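PDB 7JVH: glycoside Hydrolase Family 43_12, which probably hydrolyses arabinofuranosyl or xylosyl linkages of plant cell-wall polysaccharides, pairing a five-bladed beta-propeller with a C-terminal concanavalin A-like beta-sandwich. Local coordinates for residues Pro55-Cys60 with Gly375-Gly380; Gly59-Pro64 with Arg437-Lys442; Glu278-Asn283 with Trp347-Asn352. All blocks are in the same frame, centred on the assembly; numbering follows the deposited sequence.

Contact 1. Residues Pro55-Cys60 with Gly375-Gly380; sequences PILQGC and GFFPNG
Asn379 and Gln58 lay their side-chain amides one over the other, planes 16° apart, with Gln58 CD 3.4 Å from Asn379 OD1. Stacked this way, each amide donates through its NH2 to the backbone of the other segment. Asn379 ND2 points between two successive carbonyls of the loop 55-60. Its bond to Pro55 O, at 2.9 Å, is nearly straight and meets a lone pair in the carbonyl plane. A second one, to Ile56 O, is just as short but strongly bent, and counts as weak. The other end of the same amide is held too: Asn379 OD1 takes the N-H of Gly380 at 2.8 Å, and a water donates both to this OD1 and to Pro55 O, which closes a small ring of bonds and should fix the rotation of the amide.

Gln58 runs out with CG beside its own backbone N (chi1 -62°) and the chain extended beyond, which carries NE2 to Gly380 O at 3.1 Å. That bond lies in the amide plane of Gln58, although the donor is tilted out of the carbonyl plane. On the apolar side, Leu57 crosses Phe377 at about a right angle; its CD2 touches Phe377 CE2 at 3.5 Å, approaching the ring obliquely, while Pro378 CD sits over one face of the ring, toward its rim.

This buried joint fastens the loop after the propeller to the loop that enters it. Ile56 and Leu57 form a classic beta bulge opposite Thr336 of strand 335-342. Phe377 meets Phe89 of strand 85-91 edge-to-face and pairs its backbone with Trp97, which sets 375-380 against the first blade, while 55-58 packs on strand 335-342 of the last.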
loop_
_atom_site.group_PDB
_atom_site.type_symbol
_atom_site.label_atom_id
_atom_site.label_comp_id
_atom_site.label_asym_id
_atom_site.label_seq_id
_atom_site.Cartn_x
_atom_site.Cartn_y
_atom_site.Cartn_z
ATOM N N PRO A 55 -1.957 -2.608 -13.318
ATOM C CA PRO A 55 -0.894 -2.450 -12.318
ATOM C C PRO A 55 -0.005 -3.657 -12.024
ATOM O O PRO A 55 -0.486 -4.785 -11.913
ATOM C CB PRO A 55 -1.687 -2.119 -11.054
ATOM C CG PRO A 55 -2.997 -2.797 -11.233
ATOM C CD PRO A 55 -3.294 -2.657 -12.705
ATOM N N ILE A 56 1.287 -3.397 -11.856
ATOM C CA ILE A 56 2.287 -4.465 -11.588
ATOM C C ILE A 56 2.174 -4.928 -10.143
ATOM O O ILE A 56 2.646 -6.011 -9.858
ATOM C CB ILE A 56 3.704 -3.994 -11.939
ATOM C CG1 ILE A 56 4.192 -2.900 -10.992
ATOM C CG2 ILE A 56 3.753 -3.548 -13.385
ATOM C CD1 ILE A 56 5.096 -1.899 -11.653
ATOM N N LEU A 57 1.677 -4.064 -9.266
ATOM C CA LEU A 57 1.371 -4.435 -7.883
ATOM C C LEU A 57 -0.100 -4.166 -7.661
ATOM O O LEU A 57 -0.535 -3.035 -7.646
ATOM C CB LEU A 57 2.209 -3.654 -6.883
ATOM C CG LEU A 57 3.726 -3.681 -6.994
ATOM C CD1 LEU A 57 4.340 -2.717 -5.987
ATOM C CD2 LEU A 57 4.266 -5.078 -6.775
ATOM N N GLN A 58 -0.868 -5.243 -7.525
ATOM C CA GLN A 58 -2.298 -5.204 -7.304
ATOM C C GLN A 58 -2.529 -5.041 -5.815
ATOM O O GLN A 58 -1.739 -5.527 -5.003
ATOM C CB GLN A 58 -2.936 -6.508 -7.798
ATOM C CG GLN A 58 -2.769 -6.773 -9.282
ATOM C CD GLN A 58 -3.038 -8.215 -9.665
ATOM O OE1 GLN A 58 -2.353 -9.121 -9.208
ATOM N NE2 GLN A 58 -4.044 -8.430 -10.518
ATOM N N GLY A 59 -3.635 -4.383 -5.464
ATOM C CA GLY A 59 -3.980 -4.092 -4.078
ATOM C C GLY A 59 -3.249 -2.857 -3.557
ATOM O O GLY A 59 -2.514 -2.199 -4.310
ATOM N N CYS A 60 -3.439 -2.561 -2.270
ATOM C CA CYS A 60 -2.897 -1.355 -1.652
ATOM C C CYS A 60 -1.368 -1.311 -1.698
ATOM O O CYS A 60 -0.679 -1.913 -0.857
ATOM C CB CYS A 60 -3.369 -1.185 -0.213
ATOM S SG CYS A 60 -3.021 0.464 0.462
ATOM N N GLY A 375 9.748 -17.464 -7.365
ATOM C CA GLY A 375 9.525 -16.631 -6.175
ATOM C C GLY A 375 9.077 -15.242 -6.550
ATOM O O GLY A 375 9.170 -14.364 -5.709
ATOM N N PHE A 376 8.589 -15.073 -7.773
ATOM C CA PHE A 376 8.165 -13.748 -8.269
ATOM C C PHE A 376 6.770 -13.411 -7.776
ATOM O O PHE A 376 5.951 -14.296 -7.621
ATOM C CB PHE A 376 8.192 -13.718 -9.791
ATOM C CG PHE A 376 9.587 -13.602 -10.331
ATOM C CD1 PHE A 376 10.311 -12.445 -10.150
ATOM C CD2 PHE A 376 10.189 -14.665 -10.969
ATOM C CE1 PHE A 376 11.604 -12.346 -10.623
ATOM C CE2 PHE A 376 11.482 -14.561 -11.438
ATOM C CZ PHE A 376 12.186 -13.404 -11.264
ATOM N N PHE A 377 6.555 -12.121 -7.574
ATOM C CA PHE A 377 5.297 -11.573 -7.121
ATOM C C PHE A 377 4.233 -11.850 -8.179
ATOM O O PHE A 377 4.505 -11.717 -9.369
ATOM C CB PHE A 377 5.472 -10.067 -6.891
ATOM C CG PHE A 377 4.435 -9.450 -5.999
ATOM C CD1 PHE A 377 4.382 -9.775 -4.655
ATOM C CD2 PHE A 377 3.545 -8.507 -6.491
ATOM C CE1 PHE A 377 3.436 -9.184 -3.822
ATOM C CE2 PHE A 377 2.588 -7.937 -5.673
ATOM C CZ PHE A 377 2.539 -8.257 -4.327
ATOM N N PRO A 378 2.994 -12.241 -7.791
ATOM C CA PRO A 378 1.959 -12.587 -8.764
ATOM C C PRO A 378 1.358 -11.384 -9.455
ATOM O O PRO A 378 1.650 -10.267 -9.083
ATOM C CB PRO A 378 0.902 -13.276 -7.902
ATOM C CG PRO A 378 1.047 -12.628 -6.563
ATOM C CD PRO A 378 2.524 -12.363 -6.399
ATOM N N ASN A 379 0.559 -11.633 -10.497
ATOM C CA ASN A 379 -0.311 -10.644 -11.130
ATOM C C ASN A 379 -1.429 -11.375 -11.868
ATOM O O ASN A 379 -1.528 -12.611 -11.787
ATOM C CB ASN A 379 0.470 -9.704 -12.054
ATOM C CG ASN A 379 -0.086 -8.291 -12.040
ATOM O OD1 ASN A 379 -1.213 -8.051 -12.492
ATOM N ND2 ASN A 379 0.673 -7.357 -11.493
ATOM N N GLY A 380 -2.295 -10.631 -12.556
ATOM C CA GLY A 380 -3.479 -11.215 -13.165
ATOM C C GLY A 380 -4.358 -11.904 -12.121
ATOM O O GLY A 380 -4.454 -11.451 -10.986
HETATM O O HOH W 1 -2.631 -5.931 -12.956
#

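Contact 2. Residues Gly59-Pro64 with Arg437-Lys442; sequences GCYPDP and RQQHIK
Arg437 spreads its guanidinium flat over the ring of Tyr61, a cation-pi stack with planes 10° apart and centres separated by 4.4 Å. It joins the two domains: Tyr61 belongs to the loop entering the first blade of the five-bladed propeller, Arg437 to the end of strand 433-437 in the concanavalin A-like sandwich. The overlap is offset, with NE and CD above the phenol end of the ring; Arg437 NE lies 3.4 Å from Tyr61 CZ. An extended chain from CG to NE brings the group there, and the same NE donates to Cys60 O at 2.9 Å from the guanidinium edge. One edge bond and one stacked face should thus fix the group's rotation, while Pro87 of strand 85-91 touches both Tyr61 and Arg437.

At the start of 59-64, the CA atoms of Gly59 and Gln439 are only 3.8 Å apart, and Gly59 CA lies 3.4 Å from Gln438 O, a CA-H...O contact. The amide of Gln439 has Gln58 as its partner, whereas that of Gln438 leads away to Tyr526. Between the backbones sits one water, accepting from Cys60 N at 3.1 Å and donating to Gln438 O at 3.2 Å.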
loop_
_atom_site.group_PDB
_atom_site.type_symbol
_atom_site.label_atom_id
_atom_site.label_comp_id
_atom_site.label_asym_id
_atom_site.label_seq_id
_atom_site.Cartn_x
_atom_site.Cartn_y
_atom_site.Cartn_z
ATOM N N GLY A 59 -3.635 -4.383 -5.464
ATOM C CA GLY A 59 -3.980 -4.092 -4.078
ATOM C C GLY A 59 -3.249 -2.857 -3.557
ATOM O O GLY A 59 -2.514 -2.199 -4.310
ATOM N N CYS A 60 -3.439 -2.561 -2.270
ATOM C CA CYS A 60 -2.897 -1.355 -1.652
ATOM C C CYS A 60 -1.368 -1.311 -1.698
ATOM O O CYS A 60 -0.679 -1.913 -0.857
ATOM C CB CYS A 60 -3.369 -1.185 -0.213
ATOM S SG CYS A 60 -3.021 0.464 0.462
ATOM N N TYR A 61 -0.859 -0.603 -2.718
ATOM C CA TYR A 61 0.558 -0.312 -2.876
ATOM C C TYR A 61 0.659 1.090 -3.462
ATOM O O TYR A 61 0.981 1.252 -4.636
ATOM C CB TYR A 61 1.240 -1.331 -3.779
ATOM C CG TYR A 61 1.335 -2.694 -3.142
ATOM C CD1 TYR A 61 2.381 -3.011 -2.286
ATOM C CD2 TYR A 61 0.364 -3.658 -3.373
ATOM C CE1 TYR A 61 2.469 -4.262 -1.703
ATOM C CE2 TYR A 61 0.452 -4.921 -2.793
ATOM C CZ TYR A 61 1.508 -5.219 -1.966
ATOM O OH TYR A 61 1.616 -6.462 -1.375
ATOM N N PRO A 62 0.329 2.138 -2.669
ATOM C CA PRO A 62 0.283 3.509 -3.172
ATOM C C PRO A 62 1.644 4.205 -3.190
ATOM O O PRO A 62 2.657 3.659 -2.724
ATOM C CB PRO A 62 -0.674 4.197 -2.182
ATOM C CG PRO A 62 -1.177 3.102 -1.255
ATOM C CD PRO A 62 -0.110 2.064 -1.271
ATOM N N ASP A 63 1.646 5.410 -3.762
ATOM C CA ASP A 63 2.798 6.304 -3.747
ATOM C C ASP A 63 4.082 5.552 -4.093
ATOM O O ASP A 63 4.993 5.449 -3.279
ATOM C CB ASP A 63 2.915 6.966 -2.363
ATOM C CG ASP A 63 1.632 7.638 -1.924
ATOM O OD1 ASP A 63 1.078 8.465 -2.693
ATOM O OD2 ASP A 63 1.176 7.335 -0.796
ATOM N N PRO A 64 4.192 4.976 -5.307
ATOM C CA PRO A 64 5.342 4.140 -5.647
ATOM C C PRO A 64 6.570 4.990 -5.913
ATOM O O PRO A 64 6.481 6.016 -6.600
ATOM C CB PRO A 64 4.888 3.432 -6.923
ATOM C CG PRO A 64 3.907 4.372 -7.546
ATOM C CD PRO A 64 3.216 5.075 -6.408
ATOM N N ARG A 437 -3.600 -8.205 1.643
ATOM C CA ARG A 437 -4.274 -7.148 0.917
ATOM C C ARG A 437 -5.289 -7.728 -0.049
ATOM O O ARG A 437 -5.054 -8.777 -0.655
ATOM C CB ARG A 437 -3.250 -6.319 0.137
ATOM C CG ARG A 437 -2.311 -5.500 1.009
ATOM C CD ARG A 437 -1.136 -5.048 0.181
ATOM N NE ARG A 437 -0.165 -4.187 0.849
ATOM C CZ ARG A 437 0.747 -4.610 1.724
ATOM N NH1 ARG A 437 0.811 -5.878 2.119
ATOM N NH2 ARG A 437 1.614 -3.756 2.233
ATOM N N GLN A 438 -6.437 -7.054 -0.173
ATOM C CA GLN A 438 -7.414 -7.357 -1.211
ATOM C C GLN A 438 -6.821 -6.838 -2.522
ATOM O O GLN A 438 -6.748 -5.616 -2.751
ATOM C CB GLN A 438 -8.764 -6.717 -0.925
ATOM C CG GLN A 438 -9.795 -6.952 -2.007
ATOM C CD GLN A 438 -11.237 -6.697 -1.564
ATOM O OE1 GLN A 438 -11.502 -6.446 -0.396
ATOM N NE2 GLN A 438 -12.172 -6.786 -2.504
ATOM N N GLN A 439 -6.394 -7.777 -3.380
ATOM C CA GLN A 439 -5.713 -7.448 -4.628
ATOM C C GLN A 439 -6.642 -7.384 -5.827
ATOM O O GLN A 439 -6.218 -7.002 -6.913
ATOM C CB GLN A 439 -4.571 -8.430 -4.882
ATOM C CG GLN A 439 -3.412 -8.226 -3.918
ATOM C CD GLN A 439 -2.241 -9.126 -4.227
ATOM O OE1 GLN A 439 -2.302 -10.324 -4.013
ATOM N NE2 GLN A 439 -1.158 -8.547 -4.703
ATOM N N HIS A 440 -7.915 -7.724 -5.616
ATOM C CA HIS A 440 -8.911 -7.827 -6.677
ATOM C C HIS A 440 -10.261 -7.338 -6.185
ATOM O O HIS A 440 -10.560 -7.408 -4.969
ATOM C CB HIS A 440 -9.084 -9.300 -7.099
ATOM C CG HIS A 440 -7.818 -9.943 -7.550
ATOM N ND1 HIS A 440 -6.884 -10.427 -6.664
ATOM C CD2 HIS A 440 -7.327 -10.182 -8.790
ATOM C CE1 HIS A 440 -5.868 -10.933 -7.344
ATOM N NE2 HIS A 440 -6.117 -10.804 -8.633
ATOM N N ILE A 441 -11.091 -6.900 -7.140
ATOM C CA ILE A 441 -12.472 -6.516 -6.848
ATOM C C ILE A 441 -13.283 -7.781 -6.570
ATOM O O ILE A 441 -14.089 -7.824 -5.640
ATOM C CB ILE A 441 -13.108 -5.743 -8.019
ATOM C CG1 ILE A 441 -12.250 -4.536 -8.401
ATOM C CG2 ILE A 441 -14.493 -5.254 -7.622
ATOM C CD1 ILE A 441 -12.722 -3.842 -9.657
ATOM N N LYS A 442 -13.058 -8.804 -7.398
ATOM C CA LYS A 442 -13.697 -10.111 -7.244
ATOM C C LYS A 442 -12.692 -11.124 -6.723
ATOM O O LYS A 442 -11.703 -11.400 -7.377
ATOM C CB LYS A 442 -14.243 -10.600 -8.573
ATOM C CG LYS A 442 -15.543 -9.951 -8.992
ATOM C CD LYS A 442 -15.974 -10.477 -10.355
ATOM C CE LYS A 442 -17.316 -9.881 -10.748
ATOM N NZ LYS A 442 -17.733 -10.380 -12.101
HETATM O O HOH W 2 -5.606 -3.770 -0.465
#

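Contact 3. Residues Glu278-Asn283 with Trp347-Asn352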
loop_
_atom_site.group_PDB
_atom_site.type_symbol
_atom_site.label_atom_id
_atom_site.label_comp_id
_atom_site.label_asym_id
_atom_site.label_seq_id
_atom_site.Cartn_x
_atom_site.Cartn_y
_atom_site.Cartn_z
ATOM N N GLU A 278 10.132 26.383 -14.329
ATOM C CA GLU A 278 9.018 26.705 -15.220
ATOM C C GLU A 278 8.313 25.434 -15.675
ATOM O O GLU A 278 8.967 24.444 -15.998
ATOM C CB GLU A 278 9.502 27.467 -16.461
ATOM C CG GLU A 278 10.286 28.741 -16.165
ATOM C CD GLU A 278 9.470 29.822 -15.472
ATOM O OE1 GLU A 278 8.256 29.639 -15.253
ATOM O OE2 GLU A 278 10.044 30.870 -15.119
ATOM N N PRO A 279 6.959 25.432 -15.723
ATOM C CA PRO A 279 6.214 24.269 -16.217
ATOM C C PRO A 279 6.271 24.155 -17.746
ATOM O O PRO A 279 6.164 25.161 -18.453
ATOM C CB PRO A 279 4.780 24.565 -15.781
ATOM C CG PRO A 279 4.711 26.067 -15.663
ATOM C CD PRO A 279 6.094 26.559 -15.337
ATOM N N TRP A 280 6.441 22.928 -18.247
ATOM C CA TRP A 280 6.240 22.642 -19.661
ATOM C C TRP A 280 4.841 23.122 -20.019
ATOM O O TRP A 280 3.878 22.798 -19.321
ATOM C CB TRP A 280 6.358 21.142 -19.928
ATOM C CG TRP A 280 6.389 20.750 -21.390
ATOM C CD1 TRP A 280 6.605 21.566 -22.470
ATOM C CD2 TRP A 280 6.251 19.427 -21.916
ATOM N NE1 TRP A 280 6.585 20.836 -23.635
ATOM C CE2 TRP A 280 6.378 19.519 -23.320
ATOM C CE3 TRP A 280 6.038 18.174 -21.338
ATOM C CZ2 TRP A 280 6.290 18.398 -24.147
ATOM C CZ3 TRP A 280 5.958 17.078 -22.157
ATOM C CH2 TRP A 280 6.080 17.193 -23.548
ATOM N N ASN A 281 4.727 23.908 -21.093
ATOM C CA ASN A 281 3.429 24.309 -21.598
ATOM C C ASN A 281 2.485 23.103 -21.679
ATOM O O ASN A 281 1.290 23.228 -21.407
ATOM C CB ASN A 281 3.547 24.965 -22.947
ATOM C CG ASN A 281 2.193 25.281 -23.553
ATOM O OD1 ASN A 281 1.359 25.910 -22.907
ATOM N ND2 ASN A 281 1.954 24.823 -24.797
ATOM N N ASN A 282 3.034 21.942 -22.081
ATOM C CA ASN A 282 2.313 20.672 -22.092
ATOM C C ASN A 282 2.262 20.125 -20.687
ATOM O O ASN A 282 3.242 19.563 -20.185
ATOM C CB ASN A 282 2.999 19.660 -23.008
ATOM C CG ASN A 282 2.251 18.337 -23.103
ATOM O OD1 ASN A 282 1.376 18.180 -23.944
ATOM N ND2 ASN A 282 2.622 17.382 -22.270
ATOM N N ASN A 283 1.113 20.309 -20.036
ATOM C CA ASN A 283 0.888 19.753 -18.711
ATOM C C ASN A 283 -0.612 19.582 -18.512
ATOM O O ASN A 283 -1.393 20.372 -19.037
ATOM C CB ASN A 283 1.506 20.664 -17.632
ATOM C CG ASN A 283 2.864 20.177 -17.159
ATOM O OD1 ASN A 283 3.016 19.011 -16.793
ATOM N ND2 ASN A 283 3.858 21.061 -17.177
ATOM N N TRP A 347 11.619 17.084 -22.533
ATOM C CA TRP A 347 10.663 16.675 -21.502
ATOM C C TRP A 347 10.245 15.207 -21.531
ATOM O O TRP A 347 10.126 14.607 -22.597
ATOM C CB TRP A 347 9.380 17.480 -21.639
ATOM C CG TRP A 347 9.537 18.967 -21.660
ATOM C CD1 TRP A 347 9.589 19.760 -22.750
ATOM C CD2 TRP A 347 9.590 19.832 -20.518
ATOM N NE1 TRP A 347 9.690 21.078 -22.366
ATOM C CE2 TRP A 347 9.693 21.148 -20.999
ATOM C CE3 TRP A 347 9.564 19.616 -19.132
ATOM C CZ2 TRP A 347 9.781 22.249 -20.154
ATOM C CZ3 TRP A 347 9.648 20.718 -18.286
ATOM C CH2 TRP A 347 9.758 22.015 -18.801
ATOM N N PRO A 348 9.946 14.604 -20.359
ATOM C CA PRO A 348 9.457 13.224 -20.297
ATOM C C PRO A 348 7.998 13.102 -20.706
ATOM O O PRO A 348 7.164 13.878 -20.242
ATOM C CB PRO A 348 9.598 12.887 -18.810
ATOM C CG PRO A 348 9.433 14.189 -18.118
ATOM C CD PRO A 348 10.061 15.224 -19.026
ATOM N N VAL A 349 7.708 12.121 -21.569
ATOM C CA VAL A 349 6.368 11.795 -22.022
ATOM C C VAL A 349 6.069 10.403 -21.493
ATOM O O VAL A 349 6.832 9.474 -21.735
ATOM C CB VAL A 349 6.302 11.733 -23.560
ATOM C CG1 VAL A 349 4.993 11.110 -24.042
ATOM C CG2 VAL A 349 6.514 13.115 -24.166
ATOM N N PHE A 350 4.912 10.275 -20.841
ATOM C CA PHE A 350 4.391 8.972 -20.361
ATOM C C PHE A 350 3.673 8.364 -21.558
ATOM O O PHE A 350 2.677 8.938 -21.957
ATOM C CB PHE A 350 3.403 9.186 -19.212
ATOM C CG PHE A 350 4.027 9.215 -17.843
ATOM C CD1 PHE A 350 4.626 10.359 -17.362
ATOM C CD2 PHE A 350 4.033 8.093 -17.041
ATOM C CE1 PHE A 350 5.220 10.378 -16.116
ATOM C CE2 PHE A 350 4.630 8.112 -15.796
ATOM C CZ PHE A 350 5.220 9.257 -15.335
ATOM N N GLU A 351 4.197 7.280 -22.126
ATOM C CA GLU A 351 3.573 6.694 -23.338
ATOM C C GLU A 351 2.123 6.299 -23.037
ATOM O O GLU A 351 1.911 5.427 -22.221
ATOM C CB GLU A 351 4.482 5.617 -23.929
ATOM C CG GLU A 351 5.642 6.205 -24.707
ATOM C CD GLU A 351 6.671 5.240 -25.255
ATOM O OE1 GLU A 351 6.470 4.040 -25.138
ATOM O OE2 GLU A 351 7.666 5.701 -25.796
ATOM N N ASN A 352 1.185 6.991 -23.676
ATOM C CA ASN A 352 -0.283 6.839 -23.518
ATOM C C ASN A 352 -0.711 7.199 -22.093
ATOM O O ASN A 352 -1.679 6.637 -21.633
ATOM C CB ASN A 352 -0.800 5.463 -23.930
ATOM C CG ASN A 352 -0.242 4.973 -25.241
ATOM O OD1 ASN A 352 -0.627 5.448 -26.291
ATOM N ND2 ASN A 352 0.639 4.000 -25.182
#
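Trp347 stacks face to face on Trp280, joining the outer edges of two neighbouring four-stranded blades of the beta-propeller. Trp280 follows strand 278-279, the outermost strand of one blade; Trp347 precedes strand 349-350, the outermost strand of the next. The two indoles slide past each other in opposite directions, so that five-membered ring lies over five-membered ring, centroids 3.3 Å apart and planes 6° from parallel. Each six-membered ring is then left over the partner's methylene: Trp280 CB sits 3.3 Å from the six-membered centroid of Trp347, and Trp347 CB returns the same CH-pi contact from 3.5 Å. Trp280 reaches the partner blade because its indole is set opposite the backbone N (chi1 -171°). Asn282 CB lies over the centre of its other face, 3.3 Å above the plane, so this indole is sandwiched. The pyrrole nitrogens come close but both are donors and do not bond, and the far rim of Trp347 turns its edge to Glu278 O, 3.8 Å from CH2. The same indole also rests on Ile267 and Lys269 of strand 265-270.

Next in line, the Pro348 side chain packs on Val341 and Leu307, while its carbonyl oxygen passes 3.9 Å from Trp280 CZ3. At Val349 the backbone pairs with Asp342, and the side chain closes the far end of the stack: CG2 meets the edge of Trp280 at CH2, 4.1 Å away.

Contacts 1 and 2 form one continuous buried joint: their centres are about 9 Å apart, they share Gly59 and Cys60, and residues 55-64 serve as the common propeller side. Two probable hydrogen bonds tie them directly, Gly380 O to His440 NE2 (3.0 Å) and Gln58 O to Gln439 NE2 (3.1 Å), and Phe377 packs on the Tyr61 hydroxyl. Asp63 OD2, farther along the same loop, bonds a glycerol probably left from crystallisation. Contact 3 is a separate surface seam between blades: its centre is about 28 Å from both of theirs, with nearest atoms about 11 Å from contact 1 and 9 Å from contact 2; in sequence it is nested inside the long loops they close.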